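Local coordinates for sister chromatid cohesion protein (Chaetomium thermophilum, PDB 5T8V) that probably loads cohesin onto chromatin, this chain being the C-terminal, HEAT-repeat part of the loader Scc2, at residues R88-A93 against A130-R135; D81-L86 against M134-G139. One frame throughout, in Å; residues are numbered along the deposited sequence.

Contact 1 (R88-A93 against A130-R135); sequences RLCDSA and ARTSMR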
ATOM      1  N   ARG A  88      25.256 -46.077 -53.782  1.00 37.83           N
ATOM      2  CA  ARG A  88      25.689 -45.422 -55.010  1.00 39.22           C
ATOM      3  C   ARG A  88      24.508 -44.788 -55.735  1.00 36.20           C
ATOM      4  O   ARG A  88      24.606 -43.653 -56.212  1.00 34.34           O
ATOM      5  CB  ARG A  88      26.403 -46.418 -55.922  1.00 43.73           C
ATOM      6  CG  ARG A  88      27.273 -45.751 -56.978  1.00 48.37           C
ATOM      7  CD  ARG A  88      27.627 -46.696 -58.119  1.00 53.79           C
ATOM      8  NE  ARG A  88      28.651 -46.129 -58.994  1.00 57.22           N
ATOM      9  CZ  ARG A  88      28.429 -45.185 -59.906  1.00 57.92           C
ATOM     10  NH1 ARG A  88      27.212 -44.683 -60.074  1.00 56.88           N
ATOM     11  NH2 ARG A  88      29.432 -44.736 -60.650  1.00 60.23           N
ATOM     12  N   LEU A  89      23.385 -45.505 -55.831  1.00 29.97           N
ATOM     13  CA  LEU A  89      22.182 -44.910 -56.402  1.00 28.69           C
ATOM     14  C   LEU A  89      21.784 -43.655 -55.636  1.00 27.39           C
ATOM     15  O   LEU A  89      21.445 -42.626 -56.239  1.00 27.19           O
ATOM     16  CB  LEU A  89      21.040 -45.926 -56.394  1.00 28.12           C
ATOM     17  CG  LEU A  89      21.286 -47.238 -57.144  1.00 30.59           C
ATOM     18  CD1 LEU A  89      20.101 -48.176 -56.967  1.00 31.47           C
ATOM     19  CD2 LEU A  89      21.554 -46.992 -58.623  1.00 31.44           C
ATOM     20  N   CYS A  90      21.823 -43.721 -54.305  1.00 28.84           N
ATOM     21  CA  CYS A  90      21.568 -42.533 -53.498  1.00 27.51           C
ATOM     22  C   CYS A  90      22.529 -41.411 -53.871  1.00 27.85           C
ATOM     23  O   CYS A  90      22.119 -40.259 -54.059  1.00 26.75           O
ATOM     24  CB  CYS A  90      21.685 -42.872 -52.011  1.00 27.29           C
ATOM     25  SG  CYS A  90      20.415 -44.000 -51.388  1.00 27.09           S
ATOM     26  N   ASP A  91      23.820 -41.732 -53.992  1.00 32.40           N
ATOM     27  CA  ASP A  91      24.800 -40.704 -54.318  1.00 33.94           C
ATOM     28  C   ASP A  91      24.527 -40.093 -55.685  1.00 33.97           C
ATOM     29  O   ASP A  91      24.820 -38.913 -55.906  1.00 33.01           O
ATOM     30  CB  ASP A  91      26.212 -41.285 -54.266  1.00 37.15           C
ATOM     31  CG  ASP A  91      27.284 -40.217 -54.362  1.00 40.37           C
ATOM     32  OD1 ASP A  91      27.643 -39.640 -53.313  1.00 41.05           O
ATOM     33  OD2 ASP A  91      27.763 -39.951 -55.484  1.00 42.52           O
ATOM     34  N   SER A  92      23.972 -40.873 -56.613  1.00 38.31           N
ATOM     35  CA  SER A  92      23.600 -40.330 -57.913  1.00 40.00           C
ATOM     36  C   SER A  92      22.428 -39.366 -57.780  1.00 38.27           C
ATOM     37  O   SER A  92      22.464 -38.249 -58.313  1.00 39.64           O
ATOM     38  CB  SER A  92      23.257 -41.468 -58.876  1.00 43.34           C
ATOM     39  OG  SER A  92      24.373 -42.318 -59.082  1.00 46.89           O
ATOM     40  N   ALA A  93      21.379 -39.780 -57.063  1.00 30.95           N
ATOM     41  CA  ALA A  93      20.240 -38.892 -56.853  1.00 28.91           C
ATOM     42  C   ALA A  93      20.655 -37.603 -56.156  1.00 27.99           C
ATOM     43  O   ALA A  93      20.068 -36.544 -56.407  1.00 27.00           O
ATOM     44  CB  ALA A  93      19.158 -39.606 -56.043  1.00 27.45           C
ATOM     45  N   ALA A 130      18.990 -39.306 -49.503  1.00 20.30           N
ATOM     46  CA  ALA A 130      19.772 -38.940 -48.327  1.00 20.11           C
ATOM     47  C   ALA A 130      19.253 -39.654 -47.090  1.00 19.59           C
ATOM     48  O   ALA A 130      20.032 -40.222 -46.314  1.00 19.76           O
ATOM     49  CB  ALA A 130      19.735 -37.426 -48.118  1.00 19.73           C
ATOM     50  N   ARG A 131      17.931 -39.641 -46.890  1.00 17.17           N
ATOM     51  CA  ARG A 131      17.364 -40.336 -45.738  1.00 16.98           C
ATOM     52  C   ARG A 131      17.792 -41.800 -45.715  1.00 16.41           C
ATOM     53  O   ARG A 131      18.197 -42.328 -44.671  1.00 16.72           O
ATOM     54  CB  ARG A 131      15.843 -40.221 -45.748  1.00 17.48           C
ATOM     55  CG  ARG A 131      15.188 -40.848 -44.531  1.00 18.24           C
ATOM     56  CD  ARG A 131      13.757 -40.391 -44.356  1.00 19.40           C
ATOM     57  NE  ARG A 131      13.290 -40.629 -42.993  1.00 22.01           N
ATOM     58  CZ  ARG A 131      12.616 -41.704 -42.591  1.00 24.06           C
ATOM     59  NH1 ARG A 131      12.310 -42.673 -43.444  1.00 24.52           N
ATOM     60  NH2 ARG A 131      12.243 -41.808 -41.323  1.00 25.29           N
ATOM     61  N   THR A 132      17.719 -42.472 -46.867  1.00 20.90           N
ATOM     62  CA  THR A 132      18.144 -43.867 -46.937  1.00 22.66           C
ATOM     63  C   THR A 132      19.611 -44.015 -46.545  1.00 23.72           C
ATOM     64  O   THR A 132      19.968 -44.901 -45.761  1.00 24.60           O
ATOM     65  CB  THR A 132      17.904 -44.420 -48.342  1.00 23.00           C
ATOM     66  OG1 THR A 132      16.496 -44.451 -48.606  1.00 23.45           O
ATOM     67  CG2 THR A 132      18.467 -45.833 -48.478  1.00 24.55           C
ATOM     68  N   SER A 133      20.480 -43.160 -47.091  1.00 23.50           N
ATOM     69  CA  SER A 133      21.898 -43.234 -46.749  1.00 24.21           C
ATOM     70  C   SER A 133      22.103 -43.132 -45.242  1.00 24.36           C
ATOM     71  O   SER A 133      22.796 -43.962 -44.635  1.00 25.74           O
ATOM     72  CB  SER A 133      22.668 -42.129 -47.471  1.00 25.52           C
ATOM     73  OG  SER A 133      22.613 -42.304 -48.875  1.00 27.53           O
ATOM     74  N   MET A 134      21.502 -42.117 -44.617  1.00 24.91           N
ATOM     75  CA  MET A 134      21.653 -41.944 -43.176  1.00 23.97           C
ATOM     76  C   MET A 134      21.186 -43.186 -42.425  1.00 24.06           C
ATOM     77  O   MET A 134      21.912 -43.728 -41.582  1.00 23.72           O
ATOM     78  CB  MET A 134      20.878 -40.711 -42.712  1.00 22.98           C
ATOM     79  CG  MET A 134      21.303 -39.408 -43.382  1.00 23.06           C
ATOM     80  SD  MET A 134      23.072 -39.078 -43.270  1.00 24.77           S
ATOM     81  CE  MET A 134      23.585 -39.410 -44.955  1.00 25.23           C
ATOM     82  N   ARG A 135      19.973 -43.658 -42.724  1.00 28.73           N
ATOM     83  CA  ARG A 135      19.471 -44.844 -42.037  1.00 29.49           C
ATOM     84  C   ARG A 135      20.430 -46.018 -42.191  1.00 29.88           C
ATOM     85  O   ARG A 135      20.659 -46.770 -41.236  1.00 30.04           O
ATOM     86  CB  ARG A 135      18.086 -45.212 -42.560  1.00 29.68           C
ATOM     87  CG  ARG A 135      17.570 -46.529 -42.016  1.00 31.09           C
ATOM     88  CD  ARG A 135      16.061 -46.585 -42.065  1.00 32.74           C
ATOM     89  NE  ARG A 135      15.452 -45.681 -41.095  1.00 33.23           N
ATOM     90  CZ  ARG A 135      14.171 -45.323 -41.108  1.00 34.12           C
ATOM     91  NH1 ARG A 135      13.356 -45.783 -42.048  1.00 35.24           N
ATOM     92  NH2 ARG A 135      13.705 -44.497 -40.184  1.00 34.36           N
TER

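Contact 2 (D81-L86 against M134-G139); sequences DDLIYL and MRIMCG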
ATOM      1  N   ASP A  81      27.649 -56.271 -50.399  1.00 68.05           N
ATOM      2  CA  ASP A  81      27.972 -55.830 -51.753  1.00 69.50           C
ATOM      3  C   ASP A  81      26.821 -55.085 -52.417  1.00 67.16           C
ATOM      4  O   ASP A  81      27.058 -54.184 -53.230  1.00 66.91           O
ATOM      5  CB  ASP A  81      28.383 -57.031 -52.609  1.00 73.65           C
ATOM      6  CG  ASP A  81      29.890 -57.196 -52.698  1.00 77.16           C
ATOM      7  OD1 ASP A  81      30.603 -56.679 -51.813  1.00 76.05           O
ATOM      8  OD2 ASP A  81      30.360 -57.848 -53.655  1.00 81.61           O
ATOM      9  N   ASP A  82      25.575 -55.434 -52.095  1.00 64.15           N
ATOM     10  CA  ASP A  82      24.426 -54.773 -52.698  1.00 62.36           C
ATOM     11  C   ASP A  82      23.853 -53.666 -51.816  1.00 58.65           C
ATOM     12  O   ASP A  82      22.791 -53.122 -52.134  1.00 59.00           O
ATOM     13  CB  ASP A  82      23.343 -55.800 -53.058  1.00 63.07           C
ATOM     14  CG  ASP A  82      22.748 -56.495 -51.849  1.00 63.28           C
ATOM     15  OD1 ASP A  82      22.748 -55.911 -50.745  1.00 63.04           O
ATOM     16  OD2 ASP A  82      22.264 -57.636 -52.012  1.00 63.81           O
ATOM     17  N   LEU A  83      24.528 -53.325 -50.717  1.00 46.28           N
ATOM     18  CA  LEU A  83      24.230 -52.095 -49.991  1.00 40.74           C
ATOM     19  C   LEU A  83      25.092 -50.939 -50.482  1.00 38.05           C
ATOM     20  O   LEU A  83      24.628 -49.794 -50.526  1.00 35.21           O
ATOM     21  CB  LEU A  83      24.440 -52.295 -48.486  1.00 39.48           C
ATOM     22  CG  LEU A  83      23.249 -52.831 -47.685  1.00 38.78           C
ATOM     23  CD1 LEU A  83      23.677 -53.182 -46.269  1.00 39.22           C
ATOM     24  CD2 LEU A  83      22.113 -51.822 -47.650  1.00 36.43           C
ATOM     25  N   ILE A  84      26.344 -51.224 -50.849  1.00 39.41           N
ATOM     26  CA  ILE A  84      27.173 -50.220 -51.508  1.00 38.89           C
ATOM     27  C   ILE A  84      26.496 -49.737 -52.782  1.00 38.08           C
ATOM     28  O   ILE A  84      26.588 -48.558 -53.144  1.00 37.11           O
ATOM     29  CB  ILE A  84      28.575 -50.791 -51.795  1.00 42.38           C
ATOM     30  CG1 ILE A  84      29.347 -50.992 -50.490  1.00 43.07           C
ATOM     31  CG2 ILE A  84      29.368 -49.870 -52.727  1.00 43.01           C
ATOM     32  CD1 ILE A  84      29.630 -52.440 -50.171  1.00 45.22           C
ATOM     33  N   TYR A  85      25.811 -50.641 -53.486  1.00 35.87           N
ATOM     34  CA  TYR A  85      25.127 -50.255 -54.715  1.00 34.55           C
ATOM     35  C   TYR A  85      23.967 -49.312 -54.420  1.00 31.05           C
ATOM     36  O   TYR A  85      23.792 -48.298 -55.107  1.00 29.49           O
ATOM     37  CB  TYR A  85      24.642 -51.503 -55.455  1.00 35.54           C
ATOM     38  CG  TYR A  85      23.998 -51.220 -56.796  1.00 34.59           C
ATOM     39  CD1 TYR A  85      24.646 -50.447 -57.751  1.00 34.69           C
ATOM     40  CD2 TYR A  85      22.748 -51.737 -57.112  1.00 34.24           C
ATOM     41  CE1 TYR A  85      24.063 -50.187 -58.979  1.00 35.26           C
ATOM     42  CE2 TYR A  85      22.157 -51.486 -58.337  1.00 34.78           C
ATOM     43  CZ  TYR A  85      22.819 -50.711 -59.267  1.00 35.28           C
ATOM     44  OH  TYR A  85      22.237 -50.457 -60.488  1.00 36.03           O
ATOM     45  N   LEU A  86      23.168 -49.623 -53.397  1.00 35.87           N
ATOM     46  CA  LEU A  86      22.100 -48.714 -53.003  1.00 32.74           C
ATOM     47  C   LEU A  86      22.664 -47.355 -52.607  1.00 32.37           C
ATOM     48  O   LEU A  86      22.128 -46.311 -53.000  1.00 31.95           O
ATOM     49  CB  LEU A  86      21.291 -49.321 -51.857  1.00 31.67           C
ATOM     50  CG  LEU A  86      20.127 -48.487 -51.311  1.00 29.39           C
ATOM     51  CD1 LEU A  86      19.182 -48.064 -52.422  1.00 28.78           C
ATOM     52  CD2 LEU A  86      19.369 -49.265 -50.244  1.00 29.24           C
ATOM     53  N   MET A 134      21.502 -42.117 -44.617  1.00 24.91           N
ATOM     54  CA  MET A 134      21.653 -41.944 -43.176  1.00 23.97           C
ATOM     55  C   MET A 134      21.186 -43.186 -42.425  1.00 24.06           C
ATOM     56  O   MET A 134      21.912 -43.728 -41.582  1.00 23.72           O
ATOM     57  CB  MET A 134      20.878 -40.711 -42.712  1.00 22.98           C
ATOM     58  CG  MET A 134      21.303 -39.408 -43.382  1.00 23.06           C
ATOM     59  SD  MET A 134      23.072 -39.078 -43.270  1.00 24.77           S
ATOM     60  CE  MET A 134      23.585 -39.410 -44.955  1.00 25.23           C
ATOM     61  N   ARG A 135      19.973 -43.658 -42.724  1.00 28.73           N
ATOM     62  CA  ARG A 135      19.471 -44.844 -42.037  1.00 29.49           C
ATOM     63  C   ARG A 135      20.430 -46.018 -42.191  1.00 29.88           C
ATOM     64  O   ARG A 135      20.659 -46.770 -41.236  1.00 30.04           O
ATOM     65  CB  ARG A 135      18.086 -45.212 -42.560  1.00 29.68           C
ATOM     66  CG  ARG A 135      17.570 -46.529 -42.016  1.00 31.09           C
ATOM     67  CD  ARG A 135      16.061 -46.585 -42.065  1.00 32.74           C
ATOM     68  NE  ARG A 135      15.452 -45.681 -41.095  1.00 33.23           N
ATOM     69  CZ  ARG A 135      14.171 -45.323 -41.108  1.00 34.12           C
ATOM     70  NH1 ARG A 135      13.356 -45.783 -42.048  1.00 35.24           N
ATOM     71  NH2 ARG A 135      13.705 -44.497 -40.184  1.00 34.36           N
ATOM     72  N   ILE A 136      21.001 -46.191 -43.384  1.00 21.59           N
ATOM     73  CA  ILE A 136      22.012 -47.226 -43.577  1.00 23.74           C
ATOM     74  C   ILE A 136      23.183 -47.005 -42.630  1.00 25.07           C
ATOM     75  O   ILE A 136      23.770 -47.963 -42.111  1.00 25.33           O
ATOM     76  CB  ILE A 136      22.469 -47.260 -45.049  1.00 23.97           C
ATOM     77  CG1 ILE A 136      21.350 -47.833 -45.922  1.00 24.03           C
ATOM     78  CG2 ILE A 136      23.751 -48.085 -45.205  1.00 25.62           C
ATOM     79  CD1 ILE A 136      21.591 -47.690 -47.410  1.00 24.60           C
ATOM     80  N   MET A 137      23.544 -45.744 -42.390  1.00 32.50           N
ATOM     81  CA  MET A 137      24.583 -45.440 -41.413  1.00 32.97           C
ATOM     82  C   MET A 137      24.094 -45.534 -39.972  1.00 32.56           C
ATOM     83  O   MET A 137      24.889 -45.312 -39.054  1.00 33.00           O
ATOM     84  CB  MET A 137      25.158 -44.045 -41.667  1.00 32.55           C
ATOM     85  CG  MET A 137      26.201 -44.008 -42.769  1.00 33.93           C
ATOM     86  SD  MET A 137      26.971 -42.391 -42.953  1.00 34.29           S
ATOM     87  CE  MET A 137      25.639 -41.481 -43.724  1.00 32.89           C
ATOM     88  N   CYS A 138      22.818 -45.858 -39.747  1.00 28.63           N
ATOM     89  CA  CYS A 138      22.273 -46.026 -38.404  1.00 29.09           C
ATOM     90  C   CYS A 138      21.957 -47.486 -38.084  1.00 30.05           C
ATOM     91  O   CYS A 138      21.047 -47.770 -37.302  1.00 29.52           O
ATOM     92  CB  CYS A 138      21.020 -45.170 -38.229  1.00 27.74           C
ATOM     93  SG  CYS A 138      21.340 -43.402 -38.199  1.00 26.86           S
ATOM     94  N   GLY A 139      22.704 -48.422 -38.668  1.00 33.70           N
ATOM     95  CA  GLY A 139      22.421 -49.834 -38.488  1.00 36.09           C
ATOM     96  C   GLY A 139      23.387 -50.558 -37.572  1.00 38.98           C
ATOM     97  O   GLY A 139      23.171 -51.726 -37.236  1.00 40.09           O
TER

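Contact 1 (R88-A93 against A130-R135)
Cys90 of helix 81-96 points at helix 120-136 and meets two neighbouring residues there, Thr132 and Ser133. Its CB lies 3.3 Å from Ser133 OG. Its sulfur goes further across. Cys90 SG is 3.7 Å from Ser133 OG and lies against the CB-CG2 side of Thr132, 4.0 Å from each of those two atoms. With SG anti to the carbonyl carbon (chi1 -67°), the sulfur is placed toward Thr132, while CB is left nearest Ser133 OG. The hydroxyl OG1 of Thr132 turns to polar partners, Gln59 and Gln63 of helix 56-71, and to Arg128 O one turn back in its own helix. Gln59 also touches Cys90. Ser133 OG bonds in the same way to Ala129 O, so a buried hydroxyl is satisfied within its helix while the same oxygen lies against Cys90 CB. Leu87 of helix 81-96 also packs on Ser133. The backbones come nearest at Cys90 and Ala130, whose CA atoms are 6.5 Å apart. The small side chains of Cys90 and Ser133 may contribute to this close approach. The two helices run antiparallel, as neighbouring helices do in the all-helical HEAT-repeat architecture of this cohesin loader.

Contact 2 (D81-L86 against M134-G139)
Ile136 of helix 120-136 meets Leu83 and Leu86, both carried by helix 81-96. This is a buried, wholly apolar contact between antiparallel helices of the HEAT-repeat protein. A single methyl group of the isoleucine does the touching. Ile136 CD1 is 3.9 Å from Leu86 CD2 and 4.2 Å from Leu83 CD2. It gets there on an extended branch: CG1 is anti to the carbonyl carbon (chi1 -71°), and CD1 is anti to CA (chi2 170°). The leucines lie three residues apart on one helix face and offer the same branch in different ways. Leu86 holds CG anti to its backbone N (chi1 180°) and CD2 anti to CA, and its side chain meets the isoleucine at a slant. In Leu83 it is CD1 that extends away from CA, and the other methyl, CD2, makes the contact. Leu83 and Ile136 lie alongside, running in opposite directions. Beyond these three side chains, Leu86 also packs on Leu62 of helix 56-71. Leu83 is covered by Val78 and Leu146 from loops. Ile136 is also the first residue of a type I beta turn that runs to Gly139. Overlapping this turn, the backbone bond from Cys138 N to Arg135 O measures 2.8 Å.

Contacts 1 and 2 are successive parts of one interface between helix 81-96 and helix 120-136. Their centres are about 8 Å apart, and they join directly where Thr132 CG2 meets Leu86 CD2 at 4.0 Å. Contact 1 mixes sulfur, hydroxyl and methyl groups; contact 2 is purely aliphatic. The backbones stand wider apart in contact 2, with Leu83 CA 8.4 Å from Ile136 CA. Helix 56-71 borders both contacts. Arg135, common to the two segment pairs, bonds through NH1 to a citrate that probably comes from the crystallisation liquor. Both contacts lie far from the middle of the elongated chain, their centres about 69 and 72 Å from its centre.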